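Local coordinates for protein glycoside Hydrolase Family 43_12 (Metagenome, PDB 7JVH) that probably hydrolyses glycosidic bonds in plant cell-wall polysaccharides, as a gut-metagenome member of glycoside hydrolase family 43, subfamily 12, at residues Trp280-Asn283 with Pro284-Thr287; Glu391-Asp394 with Tyr395-Ala399. All coordinates share one frame; numbering follows the deposited sequence.

Contact 1 (Trp280-Asn283 with Pro284-Thr287); sequences WNNN and PILT
Ile285 meets Trp280 through a single methyl: its CG2 lies 3.7 Å from CZ3 of the Trp280 ring, approaching obliquely, with the two side chains crossing at about a right angle. The same methyl is also 3.7 Å from ND2 of Asn282, a van der Waals contact on much the same side as the indole. Chi1 of Ile285 (53°) sets CG1 between its backbone N and carbonyl carbon and leaves CG2 beside the N, on the side facing these two groups. Asn282 is itself packed on the indole, its CB 3.3 Å above the ring plane and over the ring centre, a CH-pi arrangement between residues two apart. Next along the chain, the Asn283-Pro284 peptide is cis and bends the backbone there; it is the CG2 methyl of Ile285 that reaches the ring. Asn283 ND2 reaches back to Trp280 O at 2.8 Å, but the N-H...O angle of 129° makes that bond weak; its stronger partner is Ile267 O on strand 265-270. That strand borders the whole loop: Trp280 pairs with Ile267 through the backbone, while Ile285 and Leu286 both face Glu265 in a classic beta bulge. Trp347 stacks on the indole. With no hydrogen bond joining 280-283 to 284-287, the loop is probably held by the cis-proline, methyl-indole packing and bonds to the neighbouring strand.

Contact 2 (Glu391-Asp394 with Tyr395-Ala399); sequences ENID and YRWVA
Asp394 and Arg396 form a side-on salt bridge, NE of Arg396 lying 2.9 Å from Asp394 OD1 and NH2 of Arg396 3.0 Å from Asp394 OD2. The bridge is not coplanar: carboxylate and guanidinium planes are 41° apart, and both nitrogens meet the oxygens from above the carboxylate plane. Asp394 OD1 also accepts from Arg396 N at 3.1 Å on its anti lone pair, an Asx turn, because chi1 of -169° carries the carboxylate beside its carbonyl carbon. Asp394 also opens a type I beta turn closed by Trp397 N to Asp394 O at 3.2 Å, nearly straight (170°). In this concanavalin A-like domain the turn lies in the loop joining strand 383-386 to strand 399-400. Replacing Asp394 by alanine removes the carboxylate, which would probably leave the guanidinium, though still in cation-pi contact with Tyr384, without its anionic mate and Arg396 N without this acceptor. On the packed side Trp397 is buried, its NE1 bonded to Tyr384 OH; Ile393 CG2 approaches Trp397 CD1 obliquely at 3.8 Å, and Phe388, Phe33 and His436 pack edge-to-face with the indole. The other side is looser: Tyr395 is exposed, touching Gln99 and Asn102 of strand 98-102 but, within 391-394, no side chain beyond adjacent Asp394.

In the fold
Both contacts are local, within loops at the surface, each with one buried residue among its five touching ones, and their centres lie 40 Å apart on opposite sides of the chain's centre. They share no strand. Contact 1 follows strand 278-279 in the family 43 catalytic module and borders strands 265-270 and 349-350, from two successive four-stranded sheets of what is, as in the family, a five-bladed propeller. Contact 2 belongs to the concanavalin A-like module, yet Tyr395 and Arg396 also touch strand 98-102 of the catalytic module, placing this turn at the interface. Their chemistry differs accordingly: contact 1 is apolar across its segments, contact 2 ionic and hydrogen-bonded.

Contact 1 (Trp280-Asn283 with Pro284-Thr287)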
# COMPACT_ATOMS: atom_id res chain seq x y z
N TRP A 280 14.73 -24.22 9.83
CA TRP A 280 14.76 -25.33 8.88
C TRP A 280 16.06 -25.21 8.09
O TRP A 280 16.38 -24.13 7.58
CB TRP A 280 13.57 -25.25 7.93
CG TRP A 280 13.37 -26.47 7.05
CD1 TRP A 280 13.94 -27.71 7.20
CD2 TRP A 280 12.50 -26.56 5.92
NE1 TRP A 280 13.49 -28.56 6.21
CE2 TRP A 280 12.60 -27.88 5.42
CE3 TRP A 280 11.63 -25.67 5.29
CZ2 TRP A 280 11.87 -28.31 4.31
CZ3 TRP A 280 10.92 -26.10 4.20
CH2 TRP A 280 11.04 -27.41 3.72
N ASN A 281 16.81 -26.31 8.01
CA ASN A 281 18.00 -26.34 7.17
C ASN A 281 17.70 -25.75 5.79
O ASN A 281 18.54 -25.07 5.20
CB ASN A 281 18.53 -27.74 7.04
CG ASN A 281 19.69 -27.82 6.07
OD1 ASN A 281 20.66 -27.07 6.19
ND2 ASN A 281 19.60 -28.72 5.07
N ASN A 282 16.49 -26.05 5.26
CA ASN A 282 16.00 -25.47 4.02
C ASN A 282 15.50 -24.07 4.29
O ASN A 282 14.40 -23.88 4.82
CB ASN A 282 14.86 -26.31 3.44
CG ASN A 282 14.35 -25.78 2.11
OD1 ASN A 282 14.86 -26.15 1.06
ND2 ASN A 282 13.31 -24.96 2.15
N ASN A 283 16.33 -23.09 3.94
CA ASN A 283 15.95 -21.69 4.06
C ASN A 283 16.77 -20.88 3.06
O ASN A 283 17.91 -21.23 2.79
CB ASN A 283 16.15 -21.19 5.50
CG ASN A 283 14.87 -21.19 6.31
OD1 ASN A 283 13.85 -20.64 5.87
ND2 ASN A 283 14.90 -21.81 7.49
N PRO A 284 16.21 -19.82 2.45
CA PRO A 284 14.82 -19.41 2.66
C PRO A 284 13.77 -20.30 1.94
O PRO A 284 14.14 -21.19 1.18
CB PRO A 284 14.79 -18.01 2.05
CG PRO A 284 15.82 -18.07 0.97
CD PRO A 284 16.92 -18.97 1.47
N ILE A 285 12.48 -20.05 2.23
CA ILE A 285 11.36 -20.75 1.61
C ILE A 285 10.59 -19.90 0.58
O ILE A 285 9.66 -20.41 -0.07
CB ILE A 285 10.36 -21.27 2.65
CG1 ILE A 285 9.89 -20.16 3.59
CG2 ILE A 285 10.96 -22.44 3.42
CD1 ILE A 285 8.69 -20.51 4.45
N LEU A 286 11.02 -18.65 0.42
CA LEU A 286 10.39 -17.70 -0.54
C LEU A 286 11.33 -16.56 -0.92
O LEU A 286 11.55 -15.71 -0.09
CB LEU A 286 9.14 -17.11 0.12
CG LEU A 286 8.44 -16.06 -0.74
CD1 LEU A 286 7.71 -16.73 -1.87
CD2 LEU A 286 7.48 -15.25 0.09
N THR A 287 11.83 -16.53 -2.15
CA THR A 287 12.66 -15.41 -2.60
C THR A 287 12.75 -15.37 -4.12
O THR A 287 12.51 -16.36 -4.78
CB THR A 287 14.10 -15.49 -2.04
OG1 THR A 287 14.81 -14.30 -2.39
CG2 THR A 287 14.85 -16.71 -2.57

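Contact 2 (Glu391-Asp394 with Tyr395-Ala399)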
# COMPACT_ATOMS: atom_id res chain seq x y z
N GLU A 391 -22.27 9.87 -2.33
CA GLU A 391 -21.55 10.38 -1.17
C GLU A 391 -20.65 9.35 -0.53
O GLU A 391 -19.68 9.70 0.13
CB GLU A 391 -22.54 10.95 -0.14
CG GLU A 391 -22.22 12.37 0.30
CD GLU A 391 -23.41 13.09 0.90
OE1 GLU A 391 -24.17 12.47 1.67
OE2 GLU A 391 -23.55 14.28 0.59
N ASN A 392 -20.97 8.07 -0.76
CA ASN A 392 -20.12 6.93 -0.39
C ASN A 392 -19.06 6.72 -1.48
O ASN A 392 -19.28 5.95 -2.42
CB ASN A 392 -20.95 5.65 -0.22
CG ASN A 392 -22.09 5.81 0.76
OD1 ASN A 392 -21.88 6.19 1.91
ND2 ASN A 392 -23.30 5.52 0.30
N ILE A 393 -17.96 7.45 -1.37
CA ILE A 393 -16.89 7.39 -2.34
C ILE A 393 -16.17 6.06 -2.21
O ILE A 393 -15.99 5.56 -1.12
CB ILE A 393 -15.94 8.60 -2.19
CG1 ILE A 393 -16.67 9.86 -2.64
CG2 ILE A 393 -14.66 8.40 -3.00
CD1 ILE A 393 -15.89 11.13 -2.38
N ASP A 394 -15.77 5.49 -3.35
CA ASP A 394 -15.13 4.19 -3.41
C ASP A 394 -13.88 4.20 -2.53
O ASP A 394 -13.12 5.16 -2.55
CB ASP A 394 -14.77 3.87 -4.87
CG ASP A 394 -14.33 2.44 -5.07
OD1 ASP A 394 -13.18 2.11 -4.71
OD2 ASP A 394 -15.14 1.66 -5.64
N TYR A 395 -13.67 3.11 -1.78
CA TYR A 395 -12.58 2.98 -0.79
C TYR A 395 -11.16 2.93 -1.35
O TYR A 395 -10.21 2.79 -0.58
CB TYR A 395 -12.76 1.73 0.06
CG TYR A 395 -14.01 1.64 0.90
CD1 TYR A 395 -14.31 2.61 1.84
CD2 TYR A 395 -14.88 0.55 0.78
CE1 TYR A 395 -15.45 2.51 2.63
CE2 TYR A 395 -16.01 0.45 1.56
CZ TYR A 395 -16.29 1.43 2.48
OH TYR A 395 -17.42 1.33 3.24
N ARG A 396 -11.02 3.02 -2.68
CA ARG A 396 -9.71 3.09 -3.35
C ARG A 396 -9.11 4.48 -3.35
O ARG A 396 -7.92 4.64 -3.59
CB ARG A 396 -9.81 2.65 -4.81
CG ARG A 396 -9.63 1.17 -5.02
CD ARG A 396 -10.00 0.80 -6.45
NE ARG A 396 -11.42 1.05 -6.71
CZ ARG A 396 -12.09 0.55 -7.74
NH1 ARG A 396 -11.46 -0.16 -8.66
NH2 ARG A 396 -13.37 0.83 -7.88
N TRP A 397 -9.96 5.49 -3.11
CA TRP A 397 -9.57 6.88 -3.13
C TRP A 397 -9.01 7.30 -1.78
O TRP A 397 -9.66 7.15 -0.76
CB TRP A 397 -10.76 7.74 -3.51
CG TRP A 397 -11.15 7.49 -4.92
CD1 TRP A 397 -12.18 6.71 -5.36
CD2 TRP A 397 -10.49 7.99 -6.09
NE1 TRP A 397 -12.20 6.71 -6.73
CE2 TRP A 397 -11.18 7.48 -7.20
CE3 TRP A 397 -9.38 8.81 -6.30
CZ2 TRP A 397 -10.80 7.77 -8.51
CZ3 TRP A 397 -8.99 9.10 -7.60
CH2 TRP A 397 -9.71 8.59 -8.69
N VAL A 398 -7.78 7.83 -1.80
CA VAL A 398 -7.07 8.28 -0.62
C VAL A 398 -6.65 9.74 -0.77
O VAL A 398 -6.55 10.26 -1.89
CB VAL A 398 -5.81 7.42 -0.36
CG1 VAL A 398 -6.20 5.99 -0.02
CG2 VAL A 398 -4.85 7.46 -1.54
N ALA A 399 -6.42 10.39 0.38
CA ALA A 399 -5.85 11.73 0.46
C ALA A 399 -4.50 11.59 1.14
O ALA A 399 -4.24 10.60 1.83
CB ALA A 399 -6.77 12.64 1.24